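Local coordinates for protein dipeptidase (Streptococcus thermophilus, PDB 3PEB) that is the N-terminal, creatinase-type domain of a probable manganese-dependent peptidase of the M24B family, at residues 127-130 / 131-134; 4-7 / 8-11. All coordinates share one frame; numbering follows the deposited sequence. Where two conformers were deposited one is given.

Each contact is local to one helix of the same domain, one near either end of the chain: interaction 2 spans the lead-in and first turns of helix 6-16, and interaction 1 runs along helix 127-133. The two helices pack together, Ile130 on Ile10 and Met133 on Lys6, Arg9 and Ile10, with CD1 of Ile130 3.6 Å from CD1 of Ile10. Interaction 1 is partly buried and largely apolar, a selenium and a methylene against a phenyl ring beside ordinary helical backbone bonds. Interaction 2 sits at the surface and is mainly polar: a capping box closes the start of the helix, and the carboxylate in it also takes a salt bridge from one turn further on.

Interaction 1 of 2, residues 127-130 / 131-134; sequences TPFI and HKMR
With chi1 of Phe129 at -175°, CG anti to the backbone N, the phenyl ring swings forward along the helix toward Met133, a selenomethionine one turn later. Met133 meets it with CG beside its own backbone N (chi1 -75°), and the two side chains cross at a slant. CG of Met133 stands over one face of the ring, 4.0 Å from the centroid of the Phe129 ring and displaced toward the rim, a CH-pi contact. Met133 SE approaches the ring obliquely, 3.7 Å from CE2 of Phe129, a Met-aromatic contact. The same Met133 SE also lies 4.3 Å from CD1 of Ile130, so one apolar atom touches both an aromatic and a branched aliphatic neighbour. Met133 thus meets Phe129 four residues back and Ile130 three back along the short helix 127-133, which follows the edge strand 122-125 of the mixed sheet in this creatinase/prolidase N-terminal domain. Asn125 accepts from the backbone N of Thr127 through its OD1 at the start of the helix. Further packing comes from helix 6-16, where Phe13 stacks on Phe129 and Ile10 touches both Ile130 and Met133. Beneath the side chains the alpha-helical bonds run in order: His131 N to Thr127 O at 3.0 Å, Lys132 N to Pro128 O at 3.0 Å, and Met133 N to Phe129 O at 2.9 Å. The last, from Arg134 N to Ile130 O, is weak at 3.3 Å. On another side of the helix, Thr127 and His131 lie alongside each other in one of the two conformers of His131, a doubtful contact. The aliphatic part of Arg134 crosses Ile130, CD against CG2, before its guanidinium makes a cation-pi contact with Tyr32.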
loop_
_atom_site.group_PDB
_atom_site.type_symbol
_atom_site.label_atom_id
_atom_site.label_comp_id
_atom_site.label_asym_id
_atom_site.label_seq_id
_atom_site.Cartn_x
_atom_site.Cartn_y
_atom_site.Cartn_z
ATOM N N THR A 127 -1.127 9.570 -7.671
ATOM C CA THR A 127 -0.730 9.206 -9.020
ATOM C C THR A 127 0.195 10.237 -9.686
ATOM O O THR A 127 1.181 9.859 -10.336
ATOM C CB THR A 127 -1.979 8.864 -9.918
ATOM O OG1 THR A 127 -2.519 7.594 -9.525
ATOM C CG2 THR A 127 -1.551 8.786 -11.394
ATOM N N PRO A 128 -0.101 11.539 -9.542
ATOM C CA PRO A 128 0.784 12.530 -10.153
ATOM C C PRO A 128 2.239 12.442 -9.642
ATOM O O PRO A 128 3.182 12.494 -10.440
ATOM C CB PRO A 128 0.131 13.858 -9.771
ATOM C CG PRO A 128 -1.345 13.526 -9.685
ATOM C CD PRO A 128 -1.341 12.159 -9.028
ATOM N N PHE A 129 2.407 12.238 -8.341
ATOM C CA PHE A 129 3.737 12.068 -7.794
ATOM C C PHE A 129 4.440 10.824 -8.347
ATOM O O PHE A 129 5.645 10.893 -8.701
ATOM C CB PHE A 129 3.727 12.062 -6.284
ATOM C CG PHE A 129 5.118 12.019 -5.697
ATOM C CD1 PHE A 129 5.977 13.086 -5.890
ATOM C CD2 PHE A 129 5.583 10.898 -5.024
ATOM C CE1 PHE A 129 7.291 13.057 -5.385
ATOM C CE2 PHE A 129 6.902 10.874 -4.514
ATOM C CZ PHE A 129 7.730 11.946 -4.704
ATOM N N ILE A 130 3.709 9.710 -8.480
ATOM C CA ILE A 130 4.312 8.504 -9.034
ATOM C C ILE A 130 4.831 8.775 -10.459
ATOM O O ILE A 130 5.958 8.395 -10.782
ATOM C CB ILE A 130 3.374 7.278 -8.992
ATOM C CG1 ILE A 130 2.999 6.903 -7.544
ATOM C CG2 ILE A 130 3.995 6.075 -9.729
ATOM C CD1 ILE A 130 4.146 6.733 -6.582
ATOM N N HIS A 131 4.031 9.443 -11.296
ATOM C CA HIS A 131 4.487 9.796 -12.646
ATOM C C HIS A 131 5.729 10.700 -12.602
ATOM O O HIS A 131 6.675 10.500 -13.366
ATOM C CB HIS A 131 3.361 10.458 -13.450
ATOM C CG HIS A 131 2.248 9.524 -13.819
ATOM N ND1 HIS A 131 2.462 8.212 -14.185
ATOM C CD2 HIS A 131 0.911 9.725 -13.909
ATOM C CE1 HIS A 131 1.301 7.636 -14.455
ATOM N NE2 HIS A 131 0.346 8.537 -14.305
ATOM N N LYS A 132 5.730 11.676 -11.698
ATOM C CA LYS A 132 6.861 12.594 -11.529
ATOM C C LYS A 132 8.148 11.821 -11.190
ATOM O O LYS A 132 9.214 12.103 -11.744
ATOM C CB LYS A 132 6.552 13.589 -10.415
ATOM C CG LYS A 132 7.389 14.845 -10.382
ATOM C CD LYS A 132 6.857 15.820 -9.308
ATOM C CE LYS A 132 7.226 17.284 -9.605
ATOM N NZ LYS A 132 8.675 17.555 -9.371
HETATM N N MSE A 133 8.039 10.829 -10.302
HETATM C CA MSE A 133 9.200 10.027 -9.914
HETATM C C MSE A 133 9.833 9.329 -11.107
HETATM O O MSE A 133 11.047 9.133 -11.140
HETATM C CB MSE A 133 8.821 8.960 -8.885
HETATM C CG MSE A 133 8.595 9.479 -7.506
HETATM SE SE MSE A 133 8.261 7.976 -6.290
HETATM C CE MSE A 133 10.113 7.401 -6.100
ATOM N N ARG A 134 8.990 8.940 -12.061
ATOM C CA ARG A 134 9.397 8.183 -13.242
ATOM C C ARG A 134 9.364 9.038 -14.499
ATOM O O ARG A 134 10.394 9.633 -14.878
ATOM C CB ARG A 134 8.462 6.992 -13.417
ATOM C CG ARG A 134 8.307 6.173 -12.165
ATOM C CD ARG A 134 7.171 5.189 -12.247
ATOM N NE ARG A 134 7.287 4.345 -13.436
ATOM C CZ ARG A 134 6.446 3.361 -13.724
ATOM N NH1 ARG A 134 5.448 3.089 -12.897
ATOM N NH2 ARG A 134 6.609 2.647 -14.836
#

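Interaction 2 of 2, residues 4-7 / 8-11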
loop_
_atom_site.group_PDB
_atom_site.type_symbol
_atom_site.label_atom_id
_atom_site.label_comp_id
_atom_site.label_asym_id
_atom_site.label_seq_id
_atom_site.Cartn_x
_atom_site.Cartn_y
_atom_site.Cartn_z
HETATM N N MSE A 4 18.940 8.743 -1.315
HETATM C CA MSE A 4 17.527 8.382 -1.042
HETATM C C MSE A 4 17.006 7.204 -1.884
HETATM O O MSE A 4 17.102 7.220 -3.115
HETATM C CB MSE A 4 16.597 9.574 -1.292
HETATM C CG MSE A 4 16.450 10.589 -0.142
HETATM SE SE MSE A 4 14.702 11.464 -0.358
HETATM C CE MSE A 4 14.373 12.049 1.487
ATOM N N SER A 5 16.422 6.209 -1.210
ATOM C CA SER A 5 15.736 5.117 -1.873
ATOM C C SER A 5 14.393 5.629 -2.427
ATOM O O SER A 5 13.952 6.750 -2.127
ATOM C CB SER A 5 15.474 3.982 -0.884
ATOM O OG SER A 5 14.485 4.393 0.071
ATOM N N LYS A 6 13.749 4.809 -3.243
ATOM C CA LYS A 6 12.458 5.210 -3.800
ATOM C C LYS A 6 11.398 5.290 -2.690
ATOM O O LYS A 6 10.537 6.161 -2.715
ATOM C CB LYS A 6 12.036 4.229 -4.896
ATOM C CG LYS A 6 12.921 4.288 -6.150
ATOM C CD LYS A 6 12.566 3.141 -7.066
ATOM C CE LYS A 6 13.543 2.891 -8.203
ATOM N NZ LYS A 6 13.242 1.524 -8.796
ATOM N N LEU A 7 11.461 4.385 -1.714
ATOM C CA LEU A 7 10.568 4.465 -0.548
ATOM C C LEU A 7 10.854 5.696 0.326
ATOM O O LEU A 7 9.913 6.274 0.877
ATOM C CB LEU A 7 10.624 3.174 0.275
ATOM C CG LEU A 7 9.982 1.971 -0.402
ATOM C CD1 LEU A 7 10.286 0.650 0.348
ATOM C CD2 LEU A 7 8.453 2.178 -0.557
ATOM N N ASP A 8 12.124 6.094 0.443
ATOM C CA ASP A 8 12.500 7.364 1.113
ATOM C C ASP A 8 11.828 8.568 0.432
ATOM O O ASP A 8 11.376 9.494 1.099
ATOM C CB ASP A 8 14.011 7.613 1.099
ATOM C CG ASP A 8 14.808 6.678 2.019
ATOM O OD1 ASP A 8 14.269 6.071 2.974
ATOM O OD2 ASP A 8 16.009 6.535 1.737
ATOM N N ARG A 9 11.777 8.545 -0.903
ATOM C CA ARG A 9 11.191 9.639 -1.671
ATOM C C ARG A 9 9.686 9.704 -1.438
ATOM O O ARG A 9 9.135 10.775 -1.336
ATOM C CB ARG A 9 11.486 9.502 -3.168
ATOM C CG ARG A 9 12.900 9.893 -3.559
ATOM C CD ARG A 9 12.993 10.195 -5.048
ATOM N NE ARG A 9 13.448 9.046 -5.808
ATOM C CZ ARG A 9 13.273 8.888 -7.117
ATOM N NH1 ARG A 9 12.634 9.807 -7.831
ATOM N NH2 ARG A 9 13.739 7.799 -7.710
ATOM N N ILE A 10 9.029 8.543 -1.353
ATOM C CA ILE A 10 7.590 8.493 -1.027
ATOM C C ILE A 10 7.377 9.082 0.363
ATOM O O ILE A 10 6.462 9.877 0.566
ATOM C CB ILE A 10 6.996 7.062 -1.065
ATOM C CG1 ILE A 10 6.999 6.523 -2.505
ATOM C CG2 ILE A 10 5.537 7.064 -0.468
ATOM C CD1 ILE A 10 5.816 7.020 -3.392
ATOM N N ARG A 11 8.199 8.672 1.328
ATOM C CA ARG A 11 8.042 9.180 2.695
ATOM C C ARG A 11 8.292 10.699 2.787
ATOM O O ARG A 11 7.597 11.390 3.527
ATOM C CB ARG A 11 8.929 8.411 3.681
ATOM C CG ARG A 11 8.426 6.967 3.967
ATOM C CD ARG A 11 9.232 6.295 5.076
ATOM N NE ARG A 11 10.507 5.837 4.547
ATOM C CZ ARG A 11 10.769 4.608 4.119
ATOM N NH1 ARG A 11 9.873 3.635 4.195
ATOM N NH2 ARG A 11 11.973 4.335 3.635
#
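Asp8 reaches back to Ser5 across the first turn of helix 6-16. CB of Asp8 lies 3.3 Å from the backbone O of Ser5 and 4.0 Å from CB of Met4, a selenomethionine that crosses it obliquely. CG follows beside the backbone N of Asp8 (chi1 -71°), which turns the carboxylate toward the start of the helix. There OD2 of Asp8 accepts from Ser5 N at 3.0 Å, the donor lying 41° out of the carboxylate plane. OD1 of Asp8 is met on its anti side by NH2 of Arg11 at 3.0 Å, and this salt bridge lies nearly in the guanidinium plane. Ser5 answers in kind: OG of Ser5, held between N and the carbonyl carbon at chi1 69°, accepts from Asp8 N at 2.9 Å. The two reciprocal bonds make a capping box with Ser5 at the N-cap. Arg11 also lays one face of its guanidinium over the carbonyl O of Leu7, and its NH1 pairs with a bound buffer sulfonate. Placed at the N-terminal end of the helix dipole and bonded to Arg11, the Asp8 carboxylate is probably stabilised as the anion.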